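Local coordinates for receptor-like protein kinase ANXUR1 (Arabidopsis thaliana, PDB 6FIG), which is a membrane receptor kinase of plant reproduction whose tandem malectin-like ectodomain probably senses extracellular signals, at residues A[97-101]-A[102-106]; A[371-374]-A[375-378]. All coordinates share one frame; numbering follows the deposited sequence.

Interaction 1 of 2, residues A[97-101]-A[102-106]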
ATOM      1  N   VAL A  97      18.472  22.191   1.732  1.00 23.97           N
ATOM      2  CA  VAL A  97      17.430  21.537   0.950  1.00 23.63           C
ATOM      3  C   VAL A  97      16.162  22.354   1.093  1.00 23.97           C
ATOM      4  O   VAL A  97      15.743  22.685   2.233  1.00 24.06           O
ATOM      5  CB  VAL A  97      17.145  20.084   1.379  1.00 23.09           C
ATOM      6  CG1 VAL A  97      16.120  19.452   0.439  1.00 22.93           C
ATOM      7  CG2 VAL A  97      18.432  19.269   1.468  1.00 23.63           C
ATOM      8  N   GLU A  98      15.520  22.604  -0.037  1.00 24.75           N
ATOM      9  CA  GLU A  98      14.270  23.319  -0.118  1.00 25.77           C
ATOM     10  C   GLU A  98      13.255  22.469  -0.856  1.00 25.21           C
ATOM     11  O   GLU A  98      13.606  21.748  -1.814  1.00 25.35           O
ATOM     12  CB  GLU A  98      14.464  24.632  -0.857  1.00 27.75           C
ATOM     13  CG  GLU A  98      15.321  25.648  -0.127  1.00 29.75           C
ATOM     14  CD  GLU A  98      15.847  26.718  -1.068  1.00 33.23           C
ATOM     15  OE1 GLU A  98      16.800  26.447  -1.842  1.00 34.61           O
ATOM     16  OE2 GLU A  98      15.295  27.831  -1.056  1.00 35.84           O
ATOM     17  N   ALA A  99      11.996  22.553  -0.439  1.00 24.78           N
ATOM     18  CA  ALA A  99      10.896  21.873  -1.132  1.00 25.69           C
ATOM     19  C   ALA A  99       9.892  22.948  -1.469  1.00 28.13           C
ATOM     20  O   ALA A  99       9.216  23.506  -0.585  1.00 28.08           O
ATOM     21  CB  ALA A  99      10.268  20.784  -0.276  1.00 25.52           C
ATOM     22  N   ASN A 100       9.805  23.241  -2.756  1.00 28.97           N
ATOM     23  CA  ASN A 100       9.170  24.429  -3.251  1.00 32.53           C
ATOM     24  C   ASN A 100       9.704  25.654  -2.482  1.00 33.84           C
ATOM     25  O   ASN A 100      10.923  25.880  -2.483  1.00 35.17           O
ATOM     26  CB  ASN A 100       7.653  24.236  -3.324  1.00 33.05           C
ATOM     27  CG  ASN A 100       7.247  23.236  -4.420  1.00 33.63           C
ATOM     28  OD1 ASN A 100       8.095  22.744  -5.166  1.00 33.11           O
ATOM     29  ND2 ASN A 100       5.942  22.951  -4.537  1.00 35.47           N
ATOM     30  N   ASP A 101       8.844  26.393  -1.805  1.00 34.88           N
ATOM     31  CA  ASP A 101       9.268  27.594  -1.095  1.00 36.46           C
ATOM     32  C   ASP A 101       9.592  27.337   0.405  1.00 33.53           C
ATOM     33  O   ASP A 101       9.757  28.298   1.146  1.00 34.81           O
ATOM     34  CB  ASP A 101       8.206  28.705  -1.251  1.00 39.98           C
ATOM     35  CG  ASP A 101       6.850  28.364  -0.618  1.00 42.22           C
ATOM     36  OD1 ASP A 101       6.007  29.300  -0.532  1.00 48.56           O
ATOM     37  OD2 ASP A 101       6.580  27.206  -0.207  1.00 43.73           O
ATOM     38  N   VAL A 102       9.705  26.071   0.826  1.00 30.35           N
ATOM     39  CA  VAL A 102       9.925  25.725   2.249  1.00 28.67           C
ATOM     40  C   VAL A 102      11.390  25.290   2.417  1.00 27.42           C
ATOM     41  O   VAL A 102      11.830  24.349   1.750  1.00 26.86           O
ATOM     42  CB  VAL A 102       8.971  24.585   2.718  1.00 28.23           C
ATOM     43  CG1 VAL A 102       9.135  24.319   4.210  1.00 27.55           C
ATOM     44  CG2 VAL A 102       7.504  24.934   2.432  1.00 29.27           C
ATOM     45  N   THR A 103      12.134  25.952   3.289  1.00 26.50           N
ATOM     46  CA  THR A 103      13.481  25.514   3.626  1.00 25.86           C
ATOM     47  C   THR A 103      13.413  24.434   4.690  1.00 24.72           C
ATOM     48  O   THR A 103      12.877  24.663   5.790  1.00 24.41           O
ATOM     49  CB  THR A 103      14.376  26.663   4.110  1.00 27.41           C
ATOM     50  OG1 THR A 103      14.524  27.639   3.062  1.00 29.44           O
ATOM     51  CG2 THR A 103      15.760  26.141   4.498  1.00 27.33           C
ATOM     52  N   LEU A 104      13.934  23.260   4.366  1.00 23.07           N
ATOM     53  CA  LEU A 104      13.927  22.100   5.254  1.00 22.74           C
ATOM     54  C   LEU A 104      15.207  22.006   6.041  1.00 23.18           C
ATOM     55  O   LEU A 104      15.191  21.771   7.264  1.00 22.75           O
ATOM     56  CB  LEU A 104      13.743  20.803   4.443  1.00 22.54           C
ATOM     57  CG  LEU A 104      12.551  20.819   3.490  1.00 22.77           C
ATOM     58  CD1 LEU A 104      12.506  19.539   2.688  1.00 22.67           C
ATOM     59  CD2 LEU A 104      11.232  21.062   4.200  1.00 22.94           C
ATOM     60  N   LEU A 105      16.324  22.132   5.332  1.00 23.19           N
ATOM     61  CA  LEU A 105      17.641  21.984   5.909  1.00 24.06           C
ATOM     62  C   LEU A 105      18.506  23.126   5.425  1.00 25.38           C
ATOM     63  O   LEU A 105      18.364  23.568   4.287  1.00 25.20           O
ATOM     64  CB  LEU A 105      18.242  20.659   5.478  1.00 23.62           C
ATOM     65  CG  LEU A 105      17.524  19.410   5.945  1.00 22.77           C
ATOM     66  CD1 LEU A 105      18.051  18.193   5.181  1.00 23.02           C
ATOM     67  CD2 LEU A 105      17.680  19.239   7.434  1.00 23.17           C
ATOM     68  N   SER A 106      19.413  23.612   6.271  1.00 26.52           N
ATOM     69  CA  SER A 106      20.258  24.763   5.949  1.00 28.24           C
ATOM     70  C   SER A 106      21.557  24.603   6.714  1.00 29.29           C
ATOM     71  O   SER A 106      21.520  24.336   7.925  1.00 29.96           O
ATOM     72  CB  SER A 106      19.582  26.086   6.321  1.00 29.15           C
ATOM     73  OG  SER A 106      20.404  27.213   6.022  1.00 31.36           O
TER
HETATM   74  O   HOH W   1      12.199  29.127   2.488  1.00 42.81           O

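Interaction 2 of 2, residues A[371-374]-A[375-378]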
ATOM      1  N   LYS A 371       7.503  19.899  14.665  1.00 19.56           N
ATOM      2  CA  LYS A 371       7.919  21.303  14.557  1.00 20.69           C
ATOM      3  C   LYS A 371       7.071  22.019  13.538  1.00 21.11           C
ATOM      4  O   LYS A 371       6.954  21.531  12.426  1.00 20.97           O
ATOM      5  CB  LYS A 371       9.368  21.355  14.098  1.00 21.13           C
ATOM      6  CG  LYS A 371       9.979  22.730  14.004  1.00 21.94           C
ATOM      7  CD  LYS A 371      11.285  22.683  13.219  1.00 22.69           C
ATOM      8  CE  LYS A 371      12.398  22.018  13.996  1.00 23.20           C
ATOM      9  NZ  LYS A 371      13.566  21.817  13.114  1.00 24.38           N
ATOM     10  N   MET A 372       6.529  23.172  13.877  1.00 21.50           N
ATOM     11  CA  MET A 372       5.811  23.999  12.918  1.00 22.70           C
ATOM     12  C   MET A 372       6.785  24.942  12.229  1.00 23.70           C
ATOM     13  O   MET A 372       7.732  25.436  12.854  1.00 24.51           O
ATOM     14  CB  MET A 372       4.752  24.840  13.627  1.00 23.91           C
ATOM     15  CG  MET A 372       3.732  24.020  14.373  1.00 24.42           C
ATOM     16  SD  MET A 372       2.397  25.034  15.020  1.00 26.30           S
ATOM     17  CE  MET A 372       1.561  25.514  13.510  1.00 27.82           C
ATOM     18  N   ASP A 373       6.542  25.226  10.950  1.00 23.72           N
ATOM     19  CA  ASP A 373       7.382  26.179  10.240  1.00 25.48           C
ATOM     20  C   ASP A 373       7.179  27.617  10.730  1.00 26.90           C
ATOM     21  O   ASP A 373       6.082  28.006  11.144  1.00 26.36           O
ATOM     22  CB  ASP A 373       7.278  26.061   8.697  1.00 26.16           C
ATOM     23  CG  ASP A 373       5.883  26.389   8.111  1.00 28.05           C
ATOM     24  OD1 ASP A 373       4.823  26.077   8.710  1.00 29.74           O
ATOM     25  OD2 ASP A 373       5.869  26.903   6.955  1.00 31.04           O
ATOM     26  N   THR A 374       8.273  28.375  10.704  1.00 27.99           N
ATOM     27  CA  THR A 374       8.299  29.817  10.967  1.00 30.26           C
ATOM     28  C   THR A 374       9.038  30.458   9.796  1.00 30.93           C
ATOM     29  O   THR A 374      10.144  30.036   9.481  1.00 30.23           O
ATOM     30  CB  THR A 374       9.061  30.144  12.264  1.00 31.80           C
ATOM     31  OG1 THR A 374       8.268  29.750  13.386  1.00 32.40           O
ATOM     32  CG2 THR A 374       9.349  31.648  12.390  1.00 34.30           C
ATOM     33  N   MET A 375       8.431  31.465   9.179  1.00 33.35           N
ATOM     34  CA  MET A 375       9.027  32.179   8.030  1.00 34.89           C
ATOM     35  C   MET A 375       9.405  31.190   6.894  1.00 34.49           C
ATOM     36  O   MET A 375      10.471  31.299   6.293  1.00 34.56           O
ATOM     37  CB  MET A 375      10.232  33.038   8.481  1.00 36.92           C
ATOM     38  CG  MET A 375       9.901  34.203   9.429  1.00 38.89           C
ATOM     39  SD  MET A 375       8.816  35.494   8.758  1.00 43.14           S
ATOM     40  CE  MET A 375       9.645  35.967   7.249  1.00 43.58           C
ATOM     41  N   LYS A 376       8.517  30.221   6.656  1.00 34.30           N
ATOM     42  CA  LYS A 376       8.708  29.138   5.663  1.00 34.08           C
ATOM     43  C   LYS A 376       9.991  28.354   5.868  1.00 31.96           C
ATOM     44  O   LYS A 376      10.599  27.852   4.905  1.00 33.24           O
ATOM     45  CB  LYS A 376       8.691  29.720   4.240  1.00 37.53           C
ATOM     46  CG  LYS A 376       7.389  30.388   3.851  1.00 41.22           C
ATOM     47  CD  LYS A 376       6.270  29.363   3.791  1.00 42.49           C
ATOM     48  CE  LYS A 376       5.107  29.856   2.937  1.00 45.92           C
ATOM     49  NZ  LYS A 376       3.900  29.065   3.315  1.00 46.30           N
ATOM     50  N   ASN A 377      10.402  28.224   7.122  1.00 28.53           N
ATOM     51  CA  ASN A 377      11.628  27.538   7.463  1.00 26.78           C
ATOM     52  C   ASN A 377      11.376  26.509   8.543  1.00 24.95           C
ATOM     53  O   ASN A 377      10.638  26.764   9.504  1.00 24.74           O
ATOM     54  CB  ASN A 377      12.690  28.520   7.970  1.00 27.61           C
ATOM     55  CG  ASN A 377      13.924  27.806   8.479  1.00 27.81           C
ATOM     56  OD1 ASN A 377      14.615  27.114   7.725  1.00 27.76           O
ATOM     57  ND2 ASN A 377      14.170  27.900   9.778  1.00 27.62           N
ATOM     58  N   LEU A 378      12.000  25.348   8.378  1.00 23.65           N
ATOM     59  CA  LEU A 378      12.055  24.287   9.379  1.00 22.52           C
ATOM     60  C   LEU A 378      13.491  23.915   9.759  1.00 23.00           C
ATOM     61  O   LEU A 378      13.713  23.046  10.593  1.00 23.42           O
ATOM     62  CB  LEU A 378      11.324  23.055   8.834  1.00 22.09           C
ATOM     63  CG  LEU A 378       9.793  23.177   8.758  1.00 22.38           C
ATOM     64  CD1 LEU A 378       9.168  22.130   7.847  1.00 22.12           C
ATOM     65  CD2 LEU A 378       9.198  23.046  10.163  1.00 21.82           C
TER
HETATM   66  O   HOH W   2       6.011  29.836   7.750  1.00 42.90           O
HETATM   67  O   HOH W   3       3.066  27.770   6.458  1.00 53.50           O
HETATM   68  O   HOH W   4      12.380  29.571  11.265  1.00 27.46           O

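Interaction 1 of 2, residues A[97-101]-A[102-106]
Val97 and Leu105 run abreast on the inner face of a beta hairpin, with Val97 CG2 3.9 Å from Leu105 CD1. CG2 reaches this neighbour because it stands beside the backbone N, while CG1, anti to that N (chi1 -176°), turns to Leu104. Leu104 CD1 packs 3.9 Å from Ala99 CB, nearer the turn. Leu76 and Leu78 of strand 73-80 and Tyr126 of strand 122-128 pack against this apolar patch, as expected inside a malectin-like beta-sandwich.

Val97 is paired with two consecutive residues, Leu104 and Leu105, in a classic beta bulge. Val97 O therefore accepts two bonds, from Leu104 N at 2.9 Å and from Leu105 N at 3.2 Å, the latter on a lone pair in the carbonyl plane. Toward the tip, Ala99 and Val102 are joined by a bond in each direction, Ala99 N donating to Val102 O over 2.8 Å, and close a type II' turn through Asn100 and Asp101.

On the other face, Glu98 CG passes Thr103 OG1 at 3.8 Å. Water 1 is hydrogen-bonded to Thr103 OG1 at 2.8 Å and also to Asp101 O. The chemistry is thus two-sided: apolar methyls pack on the buried face, one carbonyl takes both N-H groups of the bulge, and a single water links the turn to the threonine on the other face.

Interaction 2 of 2, residues A[371-374]-A[375-378]
Lys371 and Leu378 pass one another head to tail across the base of a tight, hairpin-like turn at the end of strand 363-372 in the malectin-like fold. From CB, which starts toward the returning chain, the lysine runs out with CG anti to the backbone N (chi1 -177°). CG and then CD lie against the leucine methyl CD2, the closer approach being 3.7 Å from Lys371 CD. A bend at chi3 (-72°) brings CE past the Leu378 carbonyl and sets NZ 2.8 Å from Leu378 O, tilted only modestly from the carbonyl plane. The same ammonium forms a salt bridge with Asp275, a hydrogen bond with Gln186 and a cation-pi contact with Phe278, so this buried charge is met on several fronts and probably stays protonated.

Leu378 CD2 also packs over the backbone at the end of the strand, 3.5 Å from Lys371 O and from Asp373 N, while its CG rests on Asp373 CB. Met375 and Lys376 form the corner, both with backbone angles in the left-handed helical region. Closing the turn, Thr374 N donates to Asn377 O nearly straight, whereas the return bond from Asn377 N to Thr374 O, 3.0 Å, is bent to 136°.

The Asp373 carboxylate lies alongside Lys376. The charged ends, Asp373 OD2 and Lys376 NZ, stay 4.7 Å apart, and water 3 sits between them, its bond to NZ weak; water 2 joins OD2, weakly, to the backbone N of Lys376. OD1 is bound by the backbone of Asn184. The side chain of Asn377 is held at OD1 by Ala379 N, and its ND2 donates to water 4 over 2.9 Å, which in turn donates to Thr374 O.

Both interactions are local reversals of the chain, but they occupy different places. Interaction 1 is a bulged two-strand hairpin whose inner face belongs to a sandwich core; interaction 2 lies where strand 363-372 runs out into a turn, its corner exposed and its base buried. Leucine and valine methyls dominate the former, whereas a many-partnered lysine and bridging waters mark the latter. They meet directly: Thr103 N probably bonds to Lys376 O (2.9 Å) and Thr103 O to Leu378 N (2.8 Å), in a parallel sense. Residues 376-378 thereby line the outer edge of strand 102-108, tying the two turns together.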